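Local coordinates for protein succinylglutamate desuccinylase (Vibrio parahaemolyticus, PDB 2BCO) that probably hydrolyses N-succinyl-L-glutamate to succinate and glutamate with the help of zinc, the last step of arginine breakdown by the AST pathway, at residues S4-R7 with T12-L15; Y164-S169 with E282-F287; R261-I266 with D306-V311. All coordinates share one frame; numbering follows the deposited sequence.

The chain starts with contact 1, which closes a short connection of four residues at the surface, the last two already in helix 10-15, and ties the N-terminal arm to that helix. The chain then builds the catalytic domain. Contact 2 opens there, on strand 165-169. Contact 3 opens later, at 261-266, before contact 2 has closed at 282-287, and it closes last at 306-311. The two therefore cross. Contact 2 ties the catalytic domain to the hybrid domain, whereas contact 3 lies within the hybrid domain. They touch through neighbouring strands 285-286 and 309-311, and lie about 10 Å apart between centres. Contact 1 lies on the opposite side of the chain's centre.

Contact 1 (S4-R7 with T12-L15); sequences SLFR and TDTL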
loop_
_atom_site.group_PDB
_atom_site.type_symbol
_atom_site.label_atom_id
_atom_site.label_comp_id
_atom_site.label_asym_id
_atom_site.label_seq_id
_atom_site.Cartn_x
_atom_site.Cartn_y
_atom_site.Cartn_z
ATOM N N SER A 4 -22.378 -15.393 -5.719
ATOM C CA SER A 4 -23.519 -15.947 -4.935
ATOM C C SER A 4 -23.801 -15.036 -3.749
ATOM O O SER A 4 -24.942 -14.900 -3.314
ATOM C CB SER A 4 -23.181 -17.357 -4.440
ATOM O OG SER A 4 -24.271 -17.935 -3.744
ATOM N N LEU A 5 -22.748 -14.413 -3.234
ATOM C CA LEU A 5 -22.870 -13.508 -2.103
ATOM C C LEU A 5 -23.058 -12.091 -2.635
ATOM O O LEU A 5 -23.605 -11.223 -1.954
ATOM C CB LEU A 5 -21.600 -13.578 -1.248
ATOM C CG LEU A 5 -21.679 -13.141 0.218
ATOM C CD1 LEU A 5 -22.501 -14.149 1.000
ATOM C CD2 LEU A 5 -20.279 -13.049 0.804
ATOM N N PHE A 6 -22.606 -11.870 -3.868
ATOM C CA PHE A 6 -22.700 -10.561 -4.503
ATOM C C PHE A 6 -23.751 -10.496 -5.602
ATOM O O PHE A 6 -24.052 -11.491 -6.261
ATOM C CB PHE A 6 -21.350 -10.170 -5.102
ATOM C CG PHE A 6 -20.215 -10.250 -4.127
ATOM C CD1 PHE A 6 -19.366 -11.352 -4.118
ATOM C CD2 PHE A 6 -20.008 -9.237 -3.197
ATOM C CE1 PHE A 6 -18.326 -11.444 -3.194
ATOM C CE2 PHE A 6 -18.978 -9.317 -2.273
ATOM C CZ PHE A 6 -18.130 -10.425 -2.268
ATOM N N ARG A 7 -24.298 -9.304 -5.798
ATOM C CA ARG A 7 -25.300 -9.076 -6.826
ATOM C C ARG A 7 -24.616 -9.262 -8.176
ATOM O O ARG A 7 -25.134 -9.943 -9.061
ATOM C CB ARG A 7 -25.846 -7.652 -6.711
ATOM C CG ARG A 7 -26.885 -7.291 -7.753
ATOM C CD ARG A 7 -27.046 -5.780 -7.861
ATOM N NE ARG A 7 -25.783 -5.129 -8.205
ATOM C CZ ARG A 7 -25.662 -3.844 -8.520
ATOM N NH1 ARG A 7 -26.728 -3.057 -8.540
ATOM N NH2 ARG A 7 -24.469 -3.343 -8.814
ATOM N N THR A 12 -18.276 -4.051 -7.913
ATOM C CA THR A 12 -19.478 -3.425 -8.458
ATOM C C THR A 12 -20.513 -3.191 -7.361
ATOM O O THR A 12 -21.092 -2.111 -7.277
ATOM C CB THR A 12 -20.099 -4.276 -9.584
ATOM O OG1 THR A 12 -19.170 -4.367 -10.674
ATOM C CG2 THR A 12 -21.382 -3.627 -10.090
ATOM N N ASP A 13 -20.745 -4.191 -6.516
ATOM C CA ASP A 13 -21.705 -4.018 -5.435
ATOM C C ASP A 13 -21.241 -2.890 -4.521
ATOM O O ASP A 13 -22.037 -2.042 -4.115
ATOM C CB ASP A 13 -21.849 -5.292 -4.604
ATOM C CG ASP A 13 -22.677 -6.359 -5.297
ATOM O OD1 ASP A 13 -23.235 -7.216 -4.582
ATOM O OD2 ASP A 13 -22.765 -6.357 -6.545
ATOM N N THR A 14 -19.950 -2.884 -4.200
ATOM C CA THR A 14 -19.392 -1.861 -3.327
ATOM C C THR A 14 -19.654 -0.470 -3.888
ATOM O O THR A 14 -19.944 0.464 -3.138
ATOM C CB THR A 14 -17.861 -2.050 -3.138
ATOM O OG1 THR A 14 -17.607 -3.278 -2.444
ATOM C CG2 THR A 14 -17.279 -0.916 -2.335
ATOM N N LEU A 15 -19.561 -0.336 -5.207
ATOM C CA LEU A 15 -19.776 0.952 -5.858
ATOM C C LEU A 15 -21.241 1.371 -5.974
ATOM O O LEU A 15 -21.528 2.541 -6.207
ATOM C CB LEU A 15 -19.112 0.958 -7.241
ATOM C CG LEU A 15 -17.699 1.571 -7.270
ATOM C CD1 LEU A 15 -16.931 1.178 -6.019
ATOM C CD2 LEU A 15 -16.954 1.128 -8.521
#
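Asp-13 OD1 meets the Phe-6 ring at its edge, near the ring plane, while Leu-5 CB lies over one face of the ring, toward the rim. The carboxylate plane is turned 75° from the ring. The guanidinium of Arg-7 also has an edge neighbour: its NH2 lies 3.4 Å from Thr-12 CG2. This is a surface loop folded back onto the short helix 10-15, close to the N terminus. Asp-13 holds the two parts together. Its OD1 accepts the backbone N-H of Arg-7 through the syn lone pair, with N and OD1 2.6 Å apart and a nearly straight N-H...O angle of 165°. Its other oxygen, OD2, is hydrogen-bonded to Gln-8 N, so one carboxylate grips two successive backbone N-H groups ahead of the helix.

Arg-7 then runs over the same carboxylate. Its chain bends at chi3 (58°), which brings NE within 3.7 Å of Asp-13 OD2. That is a long salt bridge, and the two planar groups stand almost perpendicular. NH1 of this arginine has a salt bridge with Asp-16, just past the helix, so its charge is shared between two acids. Arg-7 is exposed and poorly ordered, so its guanidinium is less certainly placed than the backbone bond. Phe-6 also packs on Ile-77 of helix 68-81. Phe-6 CB sits 3.5 Å from Asp-13 OD1, the same oxygen that takes the Arg-7 N-H.

Contact 2 (Y164-S169 with E282-F287); sequences YTFAVS and ENFTSF
The turn that brings Phe-284 to the ring of Phe-166 is pinned by a hydrogen bond of 2.6 Å from Thr-285 OG1 to Glu-282 O. The hydroxyl sits above the carbonyl plane, 43° out of it. Phe-284 itself has left-handed backbone angles, and with Thr-285 it forms a G1 beta bulge facing Ile-310.

Across the contact the two phenylalanines make a T-shaped pair. The edge of Phe-284 points at the face of Phe-166, with the planes at 80° and the ring centroids 5.0 Å apart. Phe-284 CE1 stands over the centre of the Phe-166 ring, 3.7 Å above its plane. The same atom is 3.9 Å from Phe-166 CD2 and almost equally far from the other ring carbons. Phe-166 CG lies between its backbone N and carbonyl carbon (chi1 73°), and this turns the ring off the strand toward 282-287. Asn-283 comes to the ring edge, where its ND2 is 4.2 Å from Phe-166 CZ. Its OD1 accepts the N-H of Phe-312.

All three touching residues are buried. The T-shaped pair joins the catalytic domain to the hybrid domain. Phe-166 also touches Glu-219, the probable active-site residue, on the antiparallel neighbour strand 214-220. Asn-283 and Phe-284 also touch Val-311 of strand 309-311.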
loop_
_atom_site.group_PDB
_atom_site.type_symbol
_atom_site.label_atom_id
_atom_site.label_comp_id
_atom_site.label_asym_id
_atom_site.label_seq_id
_atom_site.Cartn_x
_atom_site.Cartn_y
_atom_site.Cartn_z
ATOM N N TYR A 164 8.056 1.522 -12.533
ATOM C CA TYR A 164 6.614 1.420 -12.750
ATOM C C TYR A 164 5.915 0.950 -11.471
ATOM O O TYR A 164 4.811 1.401 -11.156
ATOM C CB TYR A 164 6.313 0.461 -13.900
ATOM C CG TYR A 164 4.838 0.290 -14.169
ATOM C CD1 TYR A 164 4.093 1.303 -14.775
ATOM C CD2 TYR A 164 4.182 -0.883 -13.811
ATOM C CE1 TYR A 164 2.716 1.144 -15.021
ATOM C CE2 TYR A 164 2.812 -1.051 -14.047
ATOM C CZ TYR A 164 2.086 -0.034 -14.657
ATOM O OH TYR A 164 0.742 -0.213 -14.911
ATOM N N THR A 165 6.561 0.029 -10.756
ATOM C CA THR A 165 6.059 -0.475 -9.480
ATOM C C THR A 165 7.147 -0.291 -8.424
ATOM O O THR A 165 8.341 -0.390 -8.722
ATOM C CB THR A 165 5.715 -1.992 -9.505
ATOM O OG1 THR A 165 6.881 -2.747 -9.864
ATOM C CG2 THR A 165 4.586 -2.283 -10.472
ATOM N N PHE A 166 6.723 0.005 -7.201
ATOM C CA PHE A 166 7.636 0.149 -6.079
ATOM C C PHE A 166 6.825 0.109 -4.799
ATOM O O PHE A 166 5.604 0.227 -4.837
ATOM C CB PHE A 166 8.495 1.427 -6.191
ATOM C CG PHE A 166 7.763 2.718 -5.922
ATOM C CD1 PHE A 166 7.686 3.235 -4.630
ATOM C CD2 PHE A 166 7.242 3.474 -6.972
ATOM C CE1 PHE A 166 7.108 4.490 -4.385
ATOM C CE2 PHE A 166 6.660 4.733 -6.735
ATOM C CZ PHE A 166 6.599 5.240 -5.436
ATOM N N ALA A 167 7.495 -0.080 -3.667
ATOM C CA ALA A 167 6.798 -0.170 -2.395
ATOM C C ALA A 167 7.500 0.615 -1.308
ATOM O O ALA A 167 8.684 0.950 -1.420
ATOM C CB ALA A 167 6.671 -1.638 -1.979
ATOM N N VAL A 168 6.757 0.896 -0.247
ATOM C CA VAL A 168 7.278 1.633 0.886
ATOM C C VAL A 168 7.069 0.823 2.160
ATOM O O VAL A 168 5.942 0.449 2.486
ATOM C CB VAL A 168 6.575 2.999 1.031
ATOM C CG1 VAL A 168 7.074 3.707 2.270
ATOM C CG2 VAL A 168 6.832 3.845 -0.201
ATOM N N SER A 169 8.164 0.543 2.862
ATOM C CA SER A 169 8.117 -0.217 4.107
ATOM C C SER A 169 8.160 0.757 5.292
ATOM O O SER A 169 9.141 1.483 5.467
ATOM C CB SER A 169 9.306 -1.180 4.185
ATOM O OG SER A 169 9.301 -1.880 5.412
ATOM N N GLU A 282 8.783 13.216 -12.316
ATOM C CA GLU A 282 8.704 11.795 -11.992
ATOM C C GLU A 282 9.274 11.441 -10.622
ATOM O O GLU A 282 10.170 12.122 -10.115
ATOM C CB GLU A 282 9.439 10.973 -13.064
ATOM C CG GLU A 282 8.676 10.805 -14.373
ATOM C CD GLU A 282 9.473 10.059 -15.443
ATOM O OE1 GLU A 282 10.217 9.113 -15.102
ATOM O OE2 GLU A 282 9.347 10.414 -16.638
ATOM N N ASN A 283 8.732 10.386 -10.014
ATOM C CA ASN A 283 9.244 9.916 -8.737
ATOM C C ASN A 283 10.599 9.299 -9.061
ATOM O O ASN A 283 10.803 8.764 -10.155
ATOM C CB ASN A 283 8.331 8.857 -8.112
ATOM C CG ASN A 283 7.266 9.462 -7.210
ATOM O OD1 ASN A 283 7.546 10.376 -6.435
ATOM N ND2 ASN A 283 6.047 8.939 -7.293
ATOM N N PHE A 284 11.519 9.376 -8.112
ATOM C CA PHE A 284 12.871 8.856 -8.288
ATOM C C PHE A 284 13.635 9.567 -9.391
ATOM O O PHE A 284 14.398 8.942 -10.122
ATOM C CB PHE A 284 12.863 7.354 -8.579
ATOM C CG PHE A 284 12.339 6.528 -7.446
ATOM C CD1 PHE A 284 10.983 6.226 -7.353
ATOM C CD2 PHE A 284 13.197 6.082 -6.443
ATOM C CE1 PHE A 284 10.485 5.488 -6.278
ATOM C CE2 PHE A 284 12.712 5.345 -5.364
ATOM C CZ PHE A 284 11.353 5.049 -5.283
ATOM N N THR A 285 13.412 10.871 -9.524
ATOM C CA THR A 285 14.143 11.658 -10.507
ATOM C C THR A 285 15.455 11.977 -9.792
ATOM O O THR A 285 15.454 12.588 -8.722
ATOM C CB THR A 285 13.400 12.969 -10.875
ATOM O OG1 THR A 285 12.249 12.656 -11.668
ATOM C CG2 THR A 285 14.307 13.905 -11.659
ATOM N N SER A 286 16.569 11.555 -10.380
ATOM C CA SER A 286 17.877 11.765 -9.767
ATOM C C SER A 286 18.510 13.113 -10.059
ATOM O O SER A 286 18.087 13.839 -10.956
ATOM C CB SER A 286 18.839 10.650 -10.190
ATOM O OG SER A 286 19.036 10.648 -11.593
ATOM N N PHE A 287 19.538 13.437 -9.284
ATOM C CA PHE A 287 20.258 14.690 -9.444
ATOM C C PHE A 287 21.742 14.411 -9.296
ATOM O O PHE A 287 22.136 13.339 -8.845
ATOM C CB PHE A 287 19.832 15.711 -8.380
ATOM C CG PHE A 287 18.362 16.052 -8.413
ATOM C CD1 PHE A 287 17.468 15.439 -7.536
ATOM C CD2 PHE A 287 17.865 16.979 -9.334
ATOM C CE1 PHE A 287 16.097 15.744 -7.575
ATOM C CE2 PHE A 287 16.496 17.291 -9.384
ATOM C CZ PHE A 287 15.616 16.672 -8.503
#

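Contact 3 (R261-I266 with D306-V311); sequences RVSRTI and DNEAIV
Glu-308 OE2 is where this contact packs tightly. It lies 3.1 Å from Arg-264 NE and is also close to Ser-263, the residue before it. The 3.0 Å approach of OE2 to Ser-263 CB is very short and may be imprecise. The approach to Arg-264 NE is a salt bridge. The guanidinium and carboxylate planes are 38° apart, so the two groups do not lie flat in a common plane. The other end of the pair is looser: Arg-264 NH2 is 3.7 Å from Glu-308 OE1. That oxygen takes the backbone N-H of Lys-304 instead. The carboxylate of this buried glutamate is thus met by a positive charge and a backbone N-H, which probably stabilise its negative form.

With chi1 at 55°, Arg-264 sets off flanked by both its backbone N and its carbonyl carbon. It then runs extended to NE, crossing the glutamate side chain at about a right angle. Glu-308 is itself extended beyond CG. Its CG passes 3.7 Å from Ser-263 OG. Ser-263 and Arg-264 form the more open side of the contact: both are partly exposed, whereas Glu-308 is buried.

Ser-263 and Arg-264 form a classic beta bulge facing Met-326, where the chain turns a corner within strand 258-267. Strands 258-267 and 309-311 both pair antiparallel with the long strand 322-335. The salt bridge links the corner of strand 258-267 to the chain near the start of strand 309-311 in the barrel-sandwich hybrid domain, with Glu-308 packed on Met-326 of strand 322-335.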
loop_
_atom_site.group_PDB
_atom_site.type_symbol
_atom_site.label_atom_id
_atom_site.label_comp_id
_atom_site.label_asym_id
_atom_site.label_seq_id
_atom_site.Cartn_x
_atom_site.Cartn_y
_atom_site.Cartn_z
ATOM N N ARG A 261 16.957 3.899 0.730
ATOM C CA ARG A 261 16.894 4.376 2.107
ATOM C C ARG A 261 16.697 5.877 1.977
ATOM O O ARG A 261 16.969 6.449 0.921
ATOM C CB ARG A 261 18.192 4.080 2.879
ATOM C CG ARG A 261 19.401 4.938 2.502
ATOM C CD ARG A 261 20.596 4.635 3.423
ATOM N NE ARG A 261 21.839 5.281 2.995
ATOM C CZ ARG A 261 22.106 6.576 3.125
ATOM N NH1 ARG A 261 21.222 7.391 3.678
ATOM N NH2 ARG A 261 23.264 7.059 2.691
ATOM N N VAL A 262 16.232 6.522 3.036
ATOM C CA VAL A 262 16.021 7.961 2.972
ATOM C C VAL A 262 17.301 8.762 3.236
ATOM O O VAL A 262 17.793 8.810 4.361
ATOM C CB VAL A 262 14.931 8.389 3.973
ATOM C CG1 VAL A 262 14.746 9.904 3.934
ATOM C CG2 VAL A 262 13.629 7.666 3.645
ATOM N N SER A 263 17.846 9.376 2.188
ATOM C CA SER A 263 19.053 10.187 2.326
ATOM C C SER A 263 18.727 11.308 3.290
ATOM O O SER A 263 19.409 11.495 4.293
ATOM C CB SER A 263 19.474 10.774 0.977
ATOM O OG SER A 263 19.731 9.747 0.035
ATOM N N ARG A 264 17.678 12.060 2.972
ATOM C CA ARG A 264 17.227 13.144 3.829
ATOM C C ARG A 264 15.788 13.526 3.529
ATOM O O ARG A 264 15.257 13.230 2.455
ATOM C CB ARG A 264 18.154 14.359 3.709
ATOM C CG ARG A 264 18.357 14.899 2.313
ATOM C CD ARG A 264 19.688 15.641 2.242
ATOM N NE ARG A 264 19.922 16.240 0.933
ATOM C CZ ARG A 264 19.315 17.335 0.494
ATOM N NH1 ARG A 264 18.434 17.961 1.262
ATOM N NH2 ARG A 264 19.578 17.799 -0.718
ATOM N N THR A 265 15.157 14.168 4.504
ATOM C CA THR A 265 13.772 14.591 4.381
ATOM C C THR A 265 13.714 16.114 4.241
ATOM O O THR A 265 14.321 16.837 5.027
ATOM C CB THR A 265 12.957 14.122 5.615
ATOM O OG1 THR A 265 11.574 14.459 5.446
ATOM C CG2 THR A 265 13.483 14.776 6.877
ATOM N N ILE A 266 12.994 16.591 3.228
ATOM C CA ILE A 266 12.860 18.023 2.967
ATOM C C ILE A 266 11.633 18.610 3.669
ATOM O O ILE A 266 10.514 18.131 3.482
ATOM C CB ILE A 266 12.733 18.300 1.444
ATOM C CG1 ILE A 266 13.916 17.682 0.694
ATOM C CG2 ILE A 266 12.650 19.799 1.190
ATOM C CD1 ILE A 266 15.276 18.161 1.166
ATOM N N ASP A 306 25.743 12.108 -4.630
ATOM C CA ASP A 306 25.718 12.088 -6.083
ATOM C C ASP A 306 24.706 11.035 -6.525
ATOM O O ASP A 306 24.389 10.912 -7.712
ATOM C CB ASP A 306 27.111 11.740 -6.615
ATOM C CG ASP A 306 27.378 12.325 -7.994
ATOM O OD1 ASP A 306 28.491 12.115 -8.511
ATOM O OD2 ASP A 306 26.484 12.992 -8.552
ATOM N N ASN A 307 24.186 10.288 -5.553
ATOM C CA ASN A 307 23.224 9.230 -5.833
ATOM C C ASN A 307 21.817 9.476 -5.272
ATOM O O ASN A 307 21.061 8.530 -5.058
ATOM C CB ASN A 307 23.761 7.898 -5.297
ATOM C CG ASN A 307 25.145 7.567 -5.836
ATOM O OD1 ASN A 307 26.136 8.207 -5.477
ATOM N ND2 ASN A 307 25.215 6.570 -6.712
ATOM N N GLU A 308 21.467 10.738 -5.044
ATOM C CA GLU A 308 20.149 11.069 -4.516
ATOM C C GLU A 308 19.095 11.214 -5.607
ATOM O O GLU A 308 19.387 11.617 -6.737
ATOM C CB GLU A 308 20.189 12.368 -3.703
ATOM C CG GLU A 308 20.896 12.276 -2.362
ATOM C CD GLU A 308 20.676 13.517 -1.517
ATOM O OE1 GLU A 308 20.911 14.627 -2.031
ATOM O OE2 GLU A 308 20.265 13.396 -0.344
ATOM N N ALA A 309 17.865 10.869 -5.253
ATOM C CA ALA A 309 16.738 10.974 -6.164
ATOM C C ALA A 309 15.606 11.519 -5.323
ATOM O O ALA A 309 15.552 11.279 -4.123
ATOM C CB ALA A 309 16.374 9.604 -6.732
ATOM N N ILE A 310 14.699 12.257 -5.941
ATOM C CA ILE A 310 13.592 12.813 -5.191
ATOM C C ILE A 310 12.363 11.922 -5.317
ATOM O O ILE A 310 12.090 11.393 -6.390
ATOM C CB ILE A 310 13.286 14.251 -5.675
ATOM C CG1 ILE A 310 12.300 14.919 -4.722
ATOM C CG2 ILE A 310 12.744 14.231 -7.098
ATOM C CD1 ILE A 310 12.304 16.428 -4.843
ATOM N N VAL A 311 11.634 11.749 -4.215
ATOM C CA VAL A 311 10.424 10.922 -4.196
ATOM C C VAL A 311 9.274 11.641 -3.476
ATOM O O VAL A 311 9.483 12.271 -2.440
ATOM C CB VAL A 311 10.689 9.568 -3.475
ATOM C CG1 VAL A 311 9.424 8.747 -3.426
ATOM C CG2 VAL A 311 11.774 8.793 -4.193
#